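Side-chain contacts in Two-component system sensor histidine kinase (Bacteroides thetaiotaomicron, PDB 3OTT), which probably senses saccharides outside the cell through this extracellular propeller and sandwich region and relays the signal by histidine phosphorylation to transcriptional control: residues Ile725-Glu730 against Gln734-Pro739; Phe691-Glu696 against Glu701-Lys706; Ala640-Asn645 against Ile709-Tyr714; Gly335-Gly340 against Ile346-Pro351. One frame throughout, in Å; residues are numbered along the deposited sequence.

In the fold
Contacts 1, 2 and 3 lie in the C-terminal beta-sandwich, contact 4 in a beta-propeller blade, and the four trace how chemistry follows burial. Contact 4 is the buried one, a hairpin dominated by aromatic rings. Contact 2, partly buried, is also a hairpin; its strand 691-696 pairs with strand 720-728, from which the turn of contact 1 departs at the surface, so these two belong to one sheet. Contact 3, at the surface, belongs to the opposing sheet and relies on a single cation-pi pair without any hydrogen bond between its segments. Ile726 and Ile712 pack between contacts 1 and 3, whereas contact 4 touches none of the others, though its nearest atoms come within about 5 Å of contact 1.

Contact 1: residues Ile725-Glu730 against Gln734-Pro739; sequences IISKLE and QPSNRP
Ser727 and Ser736 carry the polar part of this contact, where the end of a sandwich strand is met by the loop that leads on to strand 740-746 in the Y_Y_Y domain, a member of the E-set clan. The hydroxyl of Ser727, held anti to the backbone nitrogen (chi1 -173°), is turned onto the returning loop and donates from OG to Ser736 O at 2.9 Å. It approaches from above the carbonyl plane, with a C=O...donor angle of 106°, and therefore does not use a lone-pair direction. The backbone of the same loop serine adds a second bond, from Ser736 N to Lys728 O at 3.0 Å, which meets its carbonyl nearly head-on, so one residue is gripped through amide and carbonyl. Its own hydroxyl turns back along the loop: Ser736 OG accepts from Arg738 N at 2.8 Å, the signature of an ST turn, and also bonds to Glu633. A single backbone bridge between Leu729 and Pro735 continues the pairing toward the turn. Apolar contact follows at Ile725, whose CG2 lies 3.6 Å from Pro739 CB, the two side chains alongside and pointing the same way. Pro735 and Ile725 both rest on Trp702. At the other end Glu730 bends at chi2 (56°) and reaches the loop serine; its OE1, buried here with no polar partner in the model, stops 3.4 Å from Ser736 CB.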
# COMPACT_ATOMS: atom_id res chain seq x y z
N ILE B 725 -18.19 22.89 24.28
CA ILE B 725 -17.08 21.97 24.33
C ILE B 725 -17.56 20.62 24.86
O ILE B 725 -18.19 20.56 25.92
CB ILE B 725 -15.93 22.54 25.17
CG1 ILE B 725 -15.47 23.89 24.58
CG2 ILE B 725 -14.76 21.55 25.28
CD1 ILE B 725 -14.53 24.73 25.55
N ILE B 726 -17.34 19.56 24.09
CA ILE B 726 -17.81 18.26 24.48
C ILE B 726 -16.63 17.31 24.58
O ILE B 726 -15.77 17.34 23.72
CB ILE B 726 -18.84 17.72 23.48
CG1 ILE B 726 -20.03 18.69 23.38
CG2 ILE B 726 -19.32 16.33 23.90
CD1 ILE B 726 -20.93 18.39 22.17
N SER B 727 -16.53 16.51 25.63
CA SER B 727 -15.36 15.61 25.77
C SER B 727 -15.73 14.30 26.42
O SER B 727 -16.60 14.26 27.27
CB SER B 727 -14.23 16.34 26.56
OG SER B 727 -13.04 15.56 26.57
N LYS B 728 -15.07 13.22 26.03
CA LYS B 728 -15.25 11.92 26.65
C LYS B 728 -14.70 11.98 28.05
O LYS B 728 -13.63 12.52 28.25
CB LYS B 728 -14.45 10.84 25.90
CG LYS B 728 -14.94 9.39 26.23
CD LYS B 728 -13.85 8.30 26.21
CE LYS B 728 -13.18 8.16 24.85
NZ LYS B 728 -12.65 6.78 24.60
N LEU B 729 -15.42 11.39 29.01
CA LEU B 729 -14.91 11.19 30.37
C LEU B 729 -13.92 10.01 30.39
O LEU B 729 -14.28 8.87 30.10
CB LEU B 729 -16.06 10.98 31.36
CG LEU B 729 -15.82 11.14 32.86
CD1 LEU B 729 -15.47 12.61 33.24
CD2 LEU B 729 -17.03 10.63 33.66
N GLU B 730 -12.67 10.31 30.70
CA GLU B 730 -11.60 9.34 30.60
C GLU B 730 -11.70 8.36 31.79
O GLU B 730 -12.39 8.64 32.76
CB GLU B 730 -10.27 10.10 30.58
CG GLU B 730 -9.12 9.48 29.79
CD GLU B 730 -9.42 9.19 28.29
OE1 GLU B 730 -10.14 9.97 27.61
OE2 GLU B 730 -8.88 8.16 27.81
N GLN B 734 -11.03 11.98 34.31
CA GLN B 734 -10.58 13.21 33.67
C GLN B 734 -11.26 13.40 32.30
O GLN B 734 -11.60 12.42 31.65
CB GLN B 734 -9.07 13.14 33.45
CG GLN B 734 -8.27 13.25 34.72
CD GLN B 734 -7.94 14.70 35.07
OE1 GLN B 734 -6.85 15.18 34.76
NE2 GLN B 734 -8.89 15.40 35.69
N PRO B 735 -11.48 14.65 31.87
CA PRO B 735 -11.92 14.83 30.50
C PRO B 735 -10.75 14.61 29.56
O PRO B 735 -9.60 14.91 29.92
CB PRO B 735 -12.36 16.30 30.46
CG PRO B 735 -12.59 16.67 31.90
CD PRO B 735 -11.54 15.92 32.63
N SER B 736 -11.02 14.06 28.38
CA SER B 736 -9.99 13.93 27.34
C SER B 736 -9.57 15.28 26.76
O SER B 736 -10.23 16.31 26.98
CB SER B 736 -10.49 13.05 26.21
OG SER B 736 -9.80 13.39 25.01
N ASN B 737 -8.48 15.25 25.99
CA ASN B 737 -7.97 16.45 25.33
C ASN B 737 -8.19 16.40 23.80
O ASN B 737 -7.49 17.07 23.05
CB ASN B 737 -6.53 16.82 25.80
CG ASN B 737 -5.46 15.77 25.40
OD1 ASN B 737 -5.69 14.56 25.45
ND2 ASN B 737 -4.29 16.26 25.02
N ARG B 738 -9.18 15.60 23.38
CA ARG B 738 -9.80 15.67 22.05
C ARG B 738 -11.26 16.10 22.20
O ARG B 738 -12.19 15.33 21.94
CB ARG B 738 -9.73 14.32 21.30
CG ARG B 738 -8.36 13.97 20.73
CD ARG B 738 -8.17 14.45 19.29
NE ARG B 738 -6.88 14.00 18.72
CZ ARG B 738 -6.69 13.73 17.43
NH1 ARG B 738 -7.71 13.85 16.58
NH2 ARG B 738 -5.49 13.33 16.98
N PRO B 739 -11.46 17.35 22.61
CA PRO B 739 -12.85 17.78 22.70
C PRO B 739 -13.39 18.10 21.31
O PRO B 739 -12.62 18.41 20.39
CB PRO B 739 -12.78 19.04 23.56
CG PRO B 739 -11.31 19.30 23.82
CD PRO B 739 -10.53 18.47 22.88

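Contact 2: residues Phe691-Glu696 against Glu701-Lys706; sequences FVYRLE and EWNFLK
Phe691 opens the antiparallel hairpin with its backbone, accepting at O from Leu705 N; a water also bonds to both atoms. Val692 then spreads its two methyls over two rings. CG1 sits above the face of Phe704, 3.9 Å from the ring centroid, while CG2 lies over the six-membered ring of Trp702. Tyr693 and Asn703 form a hydrogen-bonded pair, bonded in both directions, from Asn703 N to Tyr693 O at 2.7 Å and from Tyr693 N to Asn703 O at 3.0 Å. The Tyr693 ring, swung between its own backbone nitrogen and carbonyl carbon (chi1 68°), comes back across the hairpin, so that Asn703 CB rests over one face and Leu705 CD2 approaches obliquely. Arg694 reaches over the indole face opposite Val692: its CD stands 3.5 Å from the centroid of the six-membered ring of Trp702, and its CZ lies 4.6 Å from the centroid of the five-membered ring, almost on the ring normal, in a cation-pi contact. The guanidinium stands almost upright on the indole, the planes 87° apart, and its NE forms a salt bridge with Glu696 OE2 that includes a weak hydrogen bond. Replacing Trp702 with an alanine would probably uncover Val692 CG2 and leave the Arg694 guanidinium without its aromatic support, able to swing. The hairpin forms one margin of its sheet: strand 691-696 pairs with strand 720-728, Trp702 packs on Ile725 and Pro735, and Tyr693 touches Ile712 and Tyr714 of strand 711-714 in the opposing sheet.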
# COMPACT_ATOMS: atom_id res chain seq x y z
N PHE B 691 -19.79 11.24 28.85
CA PHE B 691 -19.36 12.55 28.32
C PHE B 691 -19.54 13.72 29.31
O PHE B 691 -20.38 13.69 30.20
CB PHE B 691 -20.03 12.82 26.94
CG PHE B 691 -19.67 11.75 25.87
CD1 PHE B 691 -18.55 11.89 25.09
CD2 PHE B 691 -20.41 10.57 25.74
CE1 PHE B 691 -18.17 10.90 24.18
CE2 PHE B 691 -20.04 9.55 24.81
CZ PHE B 691 -18.95 9.71 24.03
N VAL B 692 -18.71 14.74 29.17
CA VAL B 692 -18.85 15.97 29.89
C VAL B 692 -18.98 17.07 28.85
O VAL B 692 -18.55 16.91 27.70
CB VAL B 692 -17.64 16.26 30.85
CG1 VAL B 692 -17.75 15.45 32.15
CG2 VAL B 692 -16.32 15.99 30.19
N TYR B 693 -19.64 18.16 29.24
CA TYR B 693 -19.84 19.28 28.34
C TYR B 693 -19.89 20.57 29.11
O TYR B 693 -20.23 20.58 30.31
CB TYR B 693 -21.13 19.11 27.52
CG TYR B 693 -22.43 19.22 28.29
CD1 TYR B 693 -22.95 18.12 28.97
CD2 TYR B 693 -23.15 20.40 28.31
CE1 TYR B 693 -24.16 18.20 29.68
CE2 TYR B 693 -24.36 20.52 29.04
CZ TYR B 693 -24.85 19.43 29.71
OH TYR B 693 -26.02 19.54 30.39
N ARG B 694 -19.61 21.66 28.41
CA ARG B 694 -19.73 22.99 28.99
C ARG B 694 -19.96 24.00 27.87
O ARG B 694 -19.49 23.79 26.74
CB ARG B 694 -18.48 23.36 29.80
CG ARG B 694 -17.22 23.44 28.96
CD ARG B 694 -15.99 23.34 29.85
NE ARG B 694 -15.77 24.56 30.63
CZ ARG B 694 -15.19 24.59 31.82
NH1 ARG B 694 -14.74 23.47 32.39
NH2 ARG B 694 -15.04 25.74 32.45
N LEU B 695 -20.69 25.07 28.17
CA LEU B 695 -20.86 26.11 27.18
C LEU B 695 -20.11 27.38 27.59
O LEU B 695 -20.58 28.11 28.45
CB LEU B 695 -22.38 26.37 26.92
CG LEU B 695 -22.77 27.40 25.86
CD1 LEU B 695 -22.31 26.93 24.51
CD2 LEU B 695 -24.26 27.76 25.83
N GLU B 696 -18.96 27.65 26.98
CA GLU B 696 -18.21 28.87 27.24
C GLU B 696 -19.05 30.10 26.97
O GLU B 696 -19.65 30.22 25.91
CB GLU B 696 -16.91 28.95 26.42
CG GLU B 696 -15.75 28.12 26.98
CD GLU B 696 -15.35 28.55 28.41
OE1 GLU B 696 -15.28 29.79 28.71
OE2 GLU B 696 -15.12 27.62 29.24
N GLU B 701 -18.24 25.59 34.80
CA GLU B 701 -17.78 24.26 35.17
C GLU B 701 -18.30 23.26 34.17
O GLU B 701 -19.21 23.55 33.41
CB GLU B 701 -18.27 23.85 36.57
CG GLU B 701 -18.05 24.86 37.70
CD GLU B 701 -16.64 24.90 38.23
OE1 GLU B 701 -16.41 25.70 39.18
OE2 GLU B 701 -15.76 24.16 37.74
N TRP B 702 -17.73 22.07 34.22
CA TRP B 702 -18.21 20.94 33.42
C TRP B 702 -19.60 20.45 33.85
O TRP B 702 -19.93 20.49 35.01
CB TRP B 702 -17.21 19.81 33.60
CG TRP B 702 -15.91 19.96 32.81
CD1 TRP B 702 -14.66 20.11 33.33
CD2 TRP B 702 -15.75 19.94 31.39
NE1 TRP B 702 -13.73 20.18 32.33
CE2 TRP B 702 -14.37 20.08 31.12
CE3 TRP B 702 -16.64 19.79 30.31
CZ2 TRP B 702 -13.84 20.09 29.82
CZ3 TRP B 702 -16.10 19.80 28.99
CH2 TRP B 702 -14.71 19.94 28.76
N ASN B 703 -20.40 19.97 32.92
CA ASN B 703 -21.64 19.31 33.25
C ASN B 703 -21.46 17.85 32.86
O ASN B 703 -20.73 17.57 31.93
CB ASN B 703 -22.79 19.93 32.47
CG ASN B 703 -22.93 21.45 32.72
OD1 ASN B 703 -22.41 22.28 31.95
ND2 ASN B 703 -23.63 21.81 33.78
N PHE B 704 -22.14 16.95 33.55
CA PHE B 704 -22.07 15.51 33.30
C PHE B 704 -23.34 14.98 32.67
O PHE B 704 -24.43 15.43 33.00
CB PHE B 704 -21.81 14.78 34.61
CG PHE B 704 -20.52 15.16 35.22
CD1 PHE B 704 -20.38 16.39 35.88
CD2 PHE B 704 -19.41 14.33 35.09
CE1 PHE B 704 -19.15 16.76 36.40
CE2 PHE B 704 -18.18 14.69 35.61
CZ PHE B 704 -18.03 15.90 36.27
N LEU B 705 -23.21 14.03 31.76
CA LEU B 705 -24.41 13.48 31.10
C LEU B 705 -25.12 12.27 31.77
O LEU B 705 -26.33 12.34 32.10
CB LEU B 705 -24.17 13.27 29.59
CG LEU B 705 -24.39 14.55 28.77
CD1 LEU B 705 -23.91 14.41 27.34
CD2 LEU B 705 -25.87 15.03 28.80
N LYS B 706 -24.42 11.19 32.02
CA LYS B 706 -25.17 9.92 32.29
C LYS B 706 -25.21 9.19 30.96
O LYS B 706 -25.59 9.79 29.92
CB LYS B 706 -26.60 10.16 32.77
CG LYS B 706 -27.26 8.97 33.49
CD LYS B 706 -27.01 9.06 35.01
CE LYS B 706 -27.23 7.71 35.75
NZ LYS B 706 -26.07 6.77 35.62
O HOH W 1 -20.80 12.10 32.15

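Contact 3: residues Ala640-Asn645 against Ile709-Tyr714; sequences ALYINN and INRITY
Arg711 lays its guanidinium over the phenol ring of Tyr642, a cation-pi contact that spans one sheet of the C-terminal beta-sandwich. The CZ of Arg711 lies over the face of the Tyr642 ring, 4.1 Å from its centroid. The two flat groups are tilted, their planes 35° apart, so the stack is inclined: Arg711 NH2 dips to 3.3 Å from Tyr642 CZ, whereas NH1 rides higher above the ring. Although NH2 also passes close to the phenol oxygen, the angle is poor and no hydrogen bond forms between them. Both polar ends turn instead to a shared acid, Glu677 on the intervening strand 674-679, whose OE2 makes a salt bridge with Arg711 NH2 and a hydrogen bond with Tyr642 OH. This carboxylate, holding both groups, probably helps to position them and to steady the positive charge above the ring. The arginine crosses the middle strand by extending with CG anti to the backbone nitrogen (chi1 170°) and then bending at chi3 (-52°), which turns the guanidinium over the ring. Around the pair, strand 637-643 and strand 711-714 flank strand 674-679 on its two sides, and Tyr642 also packs on Leu647 and Ser675. The turn after strand 637-643 contributes a looser neighbour, Asn645, whose OD1 lies near the guanidinium plane at its edge, 4.1 Å from Arg711 NH1.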
# COMPACT_ATOMS: atom_id res chain seq x y z
N ALA B 640 -27.20 15.82 15.41
CA ALA B 640 -28.50 16.51 15.28
C ALA B 640 -28.56 17.86 15.98
O ALA B 640 -28.06 18.03 17.07
CB ALA B 640 -29.61 15.62 15.80
N LEU B 641 -29.23 18.81 15.34
CA LEU B 641 -29.49 20.09 15.97
C LEU B 641 -31.00 20.29 16.09
O LEU B 641 -31.72 20.14 15.11
CB LEU B 641 -28.89 21.22 15.11
CG LEU B 641 -29.19 22.67 15.54
CD1 LEU B 641 -28.58 22.99 16.88
CD2 LEU B 641 -28.66 23.64 14.52
N TYR B 642 -31.48 20.62 17.29
CA TYR B 642 -32.87 21.00 17.51
C TYR B 642 -32.96 22.46 17.93
O TYR B 642 -32.12 22.97 18.71
CB TYR B 642 -33.49 20.17 18.63
CG TYR B 642 -33.58 18.68 18.38
CD1 TYR B 642 -32.44 17.88 18.46
CD2 TYR B 642 -34.80 18.07 18.10
CE1 TYR B 642 -32.49 16.51 18.24
CE2 TYR B 642 -34.89 16.64 17.90
CZ TYR B 642 -33.70 15.89 17.97
OH TYR B 642 -33.64 14.56 17.78
N ILE B 643 -33.98 23.13 17.40
CA ILE B 643 -34.33 24.47 17.79
C ILE B 643 -35.79 24.39 18.23
O ILE B 643 -36.64 23.83 17.51
CB ILE B 643 -34.19 25.46 16.62
CG1 ILE B 643 -32.71 25.64 16.28
CG2 ILE B 643 -34.93 26.80 16.93
CD1 ILE B 643 -32.47 26.04 14.86
N ASN B 644 -36.07 24.90 19.44
CA ASN B 644 -37.39 24.78 20.04
C ASN B 644 -37.87 23.37 19.94
O ASN B 644 -39.05 23.11 19.70
CB ASN B 644 -38.42 25.71 19.38
CG ASN B 644 -38.00 27.14 19.47
OD1 ASN B 644 -37.56 27.60 20.53
ND2 ASN B 644 -38.05 27.85 18.36
N ASN B 645 -36.94 22.44 20.10
CA ASN B 645 -37.37 21.09 20.26
C ASN B 645 -37.85 20.42 18.95
O ASN B 645 -38.45 19.33 18.98
CB ASN B 645 -38.44 21.04 21.34
CG ASN B 645 -38.49 19.72 22.02
OD1 ASN B 645 -37.45 19.20 22.47
ND2 ASN B 645 -39.68 19.13 22.09
N ILE B 709 -27.63 9.10 27.95
CA ILE B 709 -28.17 10.34 27.41
C ILE B 709 -27.14 10.95 26.54
O ILE B 709 -26.06 11.20 27.02
CB ILE B 709 -28.65 11.29 28.54
CG1 ILE B 709 -29.87 10.69 29.23
CG2 ILE B 709 -29.05 12.68 28.03
CD1 ILE B 709 -29.51 10.03 30.48
N ASN B 710 -27.44 11.17 25.28
CA ASN B 710 -26.45 11.81 24.43
C ASN B 710 -26.97 13.14 23.93
O ASN B 710 -26.51 13.62 22.91
CB ASN B 710 -26.10 10.97 23.21
CG ASN B 710 -27.27 10.82 22.30
OD1 ASN B 710 -28.36 10.62 22.76
ND2 ASN B 710 -27.05 10.89 20.98
N ARG B 711 -27.95 13.71 24.62
CA ARG B 711 -28.53 14.99 24.21
C ARG B 711 -28.19 16.16 25.19
O ARG B 711 -28.35 16.04 26.35
CB ARG B 711 -30.05 14.88 23.97
CG ARG B 711 -30.66 16.26 23.79
CD ARG B 711 -32.13 16.25 23.62
NE ARG B 711 -32.50 15.32 22.57
CZ ARG B 711 -33.60 15.43 21.85
NH1 ARG B 711 -34.40 16.47 22.05
NH2 ARG B 711 -33.88 14.51 20.92
N ILE B 712 -27.77 17.27 24.65
CA ILE B 712 -27.33 18.40 25.43
C ILE B 712 -28.30 19.56 25.15
O ILE B 712 -28.52 19.89 24.01
CB ILE B 712 -25.92 18.81 25.03
CG1 ILE B 712 -24.92 17.74 25.53
CG2 ILE B 712 -25.55 20.26 25.56
CD1 ILE B 712 -23.48 17.99 24.99
N THR B 713 -28.89 20.14 26.20
CA THR B 713 -29.91 21.15 26.01
C THR B 713 -29.60 22.46 26.77
O THR B 713 -29.29 22.45 27.97
CB THR B 713 -31.35 20.58 26.29
OG1 THR B 713 -32.36 21.57 25.95
CG2 THR B 713 -31.52 20.26 27.79
N TYR B 714 -29.71 23.59 26.07
CA TYR B 714 -29.63 24.91 26.72
C TYR B 714 -30.86 25.69 26.37
O TYR B 714 -31.30 25.64 25.25
CB TYR B 714 -28.42 25.67 26.19
CG TYR B 714 -27.18 25.24 26.86
CD1 TYR B 714 -26.36 24.28 26.27
CD2 TYR B 714 -26.81 25.75 28.11
CE1 TYR B 714 -25.23 23.81 26.87
CE2 TYR B 714 -25.61 25.27 28.75
CZ TYR B 714 -24.84 24.30 28.10
OH TYR B 714 -23.67 23.79 28.62

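Contact 4: residues Gly335-Gly340 against Ile346-Pro351; sequences GFYWFG and IRFTDP
With CG of Phe348 tucked over its own backbone, flanked by N and C (chi1 65°), the ring crosses the hairpin to Tyr337 and Phe339, while Arg347 runs out extended and bends at chi3 (86°) to meet Phe336. Three rings form the resulting aromatic cluster on one side of the sheet. The edge of Phe348 points into the face of Phe339 in a T-shaped pair, centroids 5.0 Å apart with the planes at 88°. Tyr337 contributes its CB rather than its ring, the carbon lying over the Phe348 face 3.7 Å from the centroid; the two rings, near parallel, are slid apart and barely overlap. On the other side, Arg347 serves two rings with different parts of its chain: its CG sits 3.5 Å from the centroid of the Trp338 six-membered ring, and its guanidinium has Phe336 CE1 over one face, 3.3 Å from Arg347 CZ. An alanine in place of Arg347 would probably leave both the Trp338 face and the Phe336 ring without their shared cover. Between the two faces the backbones are tied by two hydrogen-bonded pairs, Tyr337 with Phe348 and Phe339 with Ile346. These strands are the two central ones of a four-stranded propeller blade: strand 326-331 flanks the first and strand 359-361 the second, Asp332 binds Trp338 NE1, and Phe339 and Trp338 meet Phe619 and Tyr397 in other sheets.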
# COMPACT_ATOMS: atom_id res chain seq x y z
N GLY B 335 6.51 11.28 24.48
CA GLY B 335 5.27 10.69 24.03
C GLY B 335 5.32 10.05 22.65
O GLY B 335 4.32 9.46 22.21
N PHE B 336 6.48 10.10 22.00
CA PHE B 336 6.63 9.43 20.71
C PHE B 336 6.64 7.92 20.93
O PHE B 336 7.29 7.44 21.85
CB PHE B 336 7.91 9.84 19.97
CG PHE B 336 7.91 11.27 19.45
CD1 PHE B 336 7.21 11.61 18.30
CD2 PHE B 336 8.63 12.28 20.13
CE1 PHE B 336 7.21 12.96 17.80
CE2 PHE B 336 8.65 13.62 19.64
CZ PHE B 336 7.94 13.95 18.49
N TYR B 337 5.97 7.18 20.06
CA TYR B 337 6.10 5.74 20.09
C TYR B 337 7.22 5.37 19.16
O TYR B 337 7.40 6.02 18.15
CB TYR B 337 4.81 5.08 19.62
CG TYR B 337 3.66 5.35 20.54
CD1 TYR B 337 2.88 6.50 20.43
CD2 TYR B 337 3.33 4.41 21.53
CE1 TYR B 337 1.78 6.70 21.30
CE2 TYR B 337 2.28 4.61 22.37
CZ TYR B 337 1.51 5.74 22.27
OH TYR B 337 0.47 5.85 23.17
N TRP B 338 7.98 4.33 19.52
CA TRP B 338 9.08 3.85 18.72
C TRP B 338 8.98 2.33 18.67
O TRP B 338 9.29 1.64 19.66
CB TRP B 338 10.40 4.20 19.37
CG TRP B 338 10.75 5.66 19.41
CD1 TRP B 338 10.56 6.54 20.45
CD2 TRP B 338 11.44 6.38 18.39
NE1 TRP B 338 11.04 7.78 20.11
CE2 TRP B 338 11.58 7.71 18.85
CE3 TRP B 338 11.89 6.05 17.11
CZ2 TRP B 338 12.25 8.68 18.11
CZ3 TRP B 338 12.50 6.99 16.38
CH2 TRP B 338 12.70 8.30 16.88
N PHE B 339 8.54 1.84 17.50
CA PHE B 339 8.27 0.44 17.27
C PHE B 339 9.21 0.01 16.14
O PHE B 339 9.12 0.49 14.99
CB PHE B 339 6.84 0.31 16.80
CG PHE B 339 5.82 0.35 17.91
CD1 PHE B 339 6.10 0.95 19.14
CD2 PHE B 339 4.54 -0.20 17.70
CE1 PHE B 339 5.16 0.97 20.14
CE2 PHE B 339 3.59 -0.17 18.70
CZ PHE B 339 3.92 0.43 19.95
N GLY B 340 10.14 -0.89 16.49
CA GLY B 340 11.20 -1.33 15.55
C GLY B 340 11.36 -2.84 15.59
O GLY B 340 10.91 -3.54 16.53
N ILE B 346 10.09 2.71 13.39
CA ILE B 346 9.02 3.62 13.08
C ILE B 346 8.72 4.51 14.30
O ILE B 346 8.45 3.97 15.40
CB ILE B 346 7.78 2.87 12.64
CG1 ILE B 346 8.11 1.88 11.52
CG2 ILE B 346 6.65 3.85 12.19
CD1 ILE B 346 6.98 0.88 11.25
N ARG B 347 8.79 5.84 14.08
CA ARG B 347 8.34 6.84 15.03
C ARG B 347 6.95 7.39 14.67
O ARG B 347 6.72 7.80 13.53
CB ARG B 347 9.25 8.06 15.00
CG ARG B 347 9.22 8.89 16.24
CD ARG B 347 9.95 10.17 15.97
NE ARG B 347 9.05 11.14 15.38
CZ ARG B 347 9.30 12.44 15.27
NH1 ARG B 347 10.45 12.93 15.70
NH2 ARG B 347 8.38 13.26 14.75
N PHE B 348 6.07 7.47 15.67
CA PHE B 348 4.71 7.92 15.40
C PHE B 348 4.08 8.36 16.71
O PHE B 348 4.59 8.03 17.78
CB PHE B 348 3.91 6.80 14.66
CG PHE B 348 3.68 5.56 15.46
CD1 PHE B 348 4.70 4.61 15.62
CD2 PHE B 348 2.42 5.32 16.04
CE1 PHE B 348 4.46 3.40 16.39
CE2 PHE B 348 2.19 4.14 16.80
CZ PHE B 348 3.24 3.19 17.00
N THR B 349 3.00 9.13 16.67
CA THR B 349 2.43 9.68 17.89
C THR B 349 1.07 9.12 18.32
O THR B 349 0.67 9.24 19.49
CB THR B 349 2.27 11.20 17.79
OG1 THR B 349 1.37 11.49 16.71
CG2 THR B 349 3.64 11.88 17.55
N ASP B 350 0.31 8.54 17.42
CA ASP B 350 -0.92 7.91 17.94
C ASP B 350 -1.10 6.48 17.43
O ASP B 350 -0.95 6.24 16.23
CB ASP B 350 -2.19 8.79 17.73
CG ASP B 350 -2.80 8.61 16.33
OD1 ASP B 350 -3.93 8.06 16.27
OD2 ASP B 350 -2.16 9.02 15.31
N PRO B 351 -1.39 5.54 18.34
CA PRO B 351 -1.55 4.13 18.06
C PRO B 351 -2.64 3.82 17.03
O PRO B 351 -2.71 2.70 16.53
CB PRO B 351 -1.93 3.55 19.43
CG PRO B 351 -2.56 4.77 20.15
CD PRO B 351 -1.55 5.81 19.77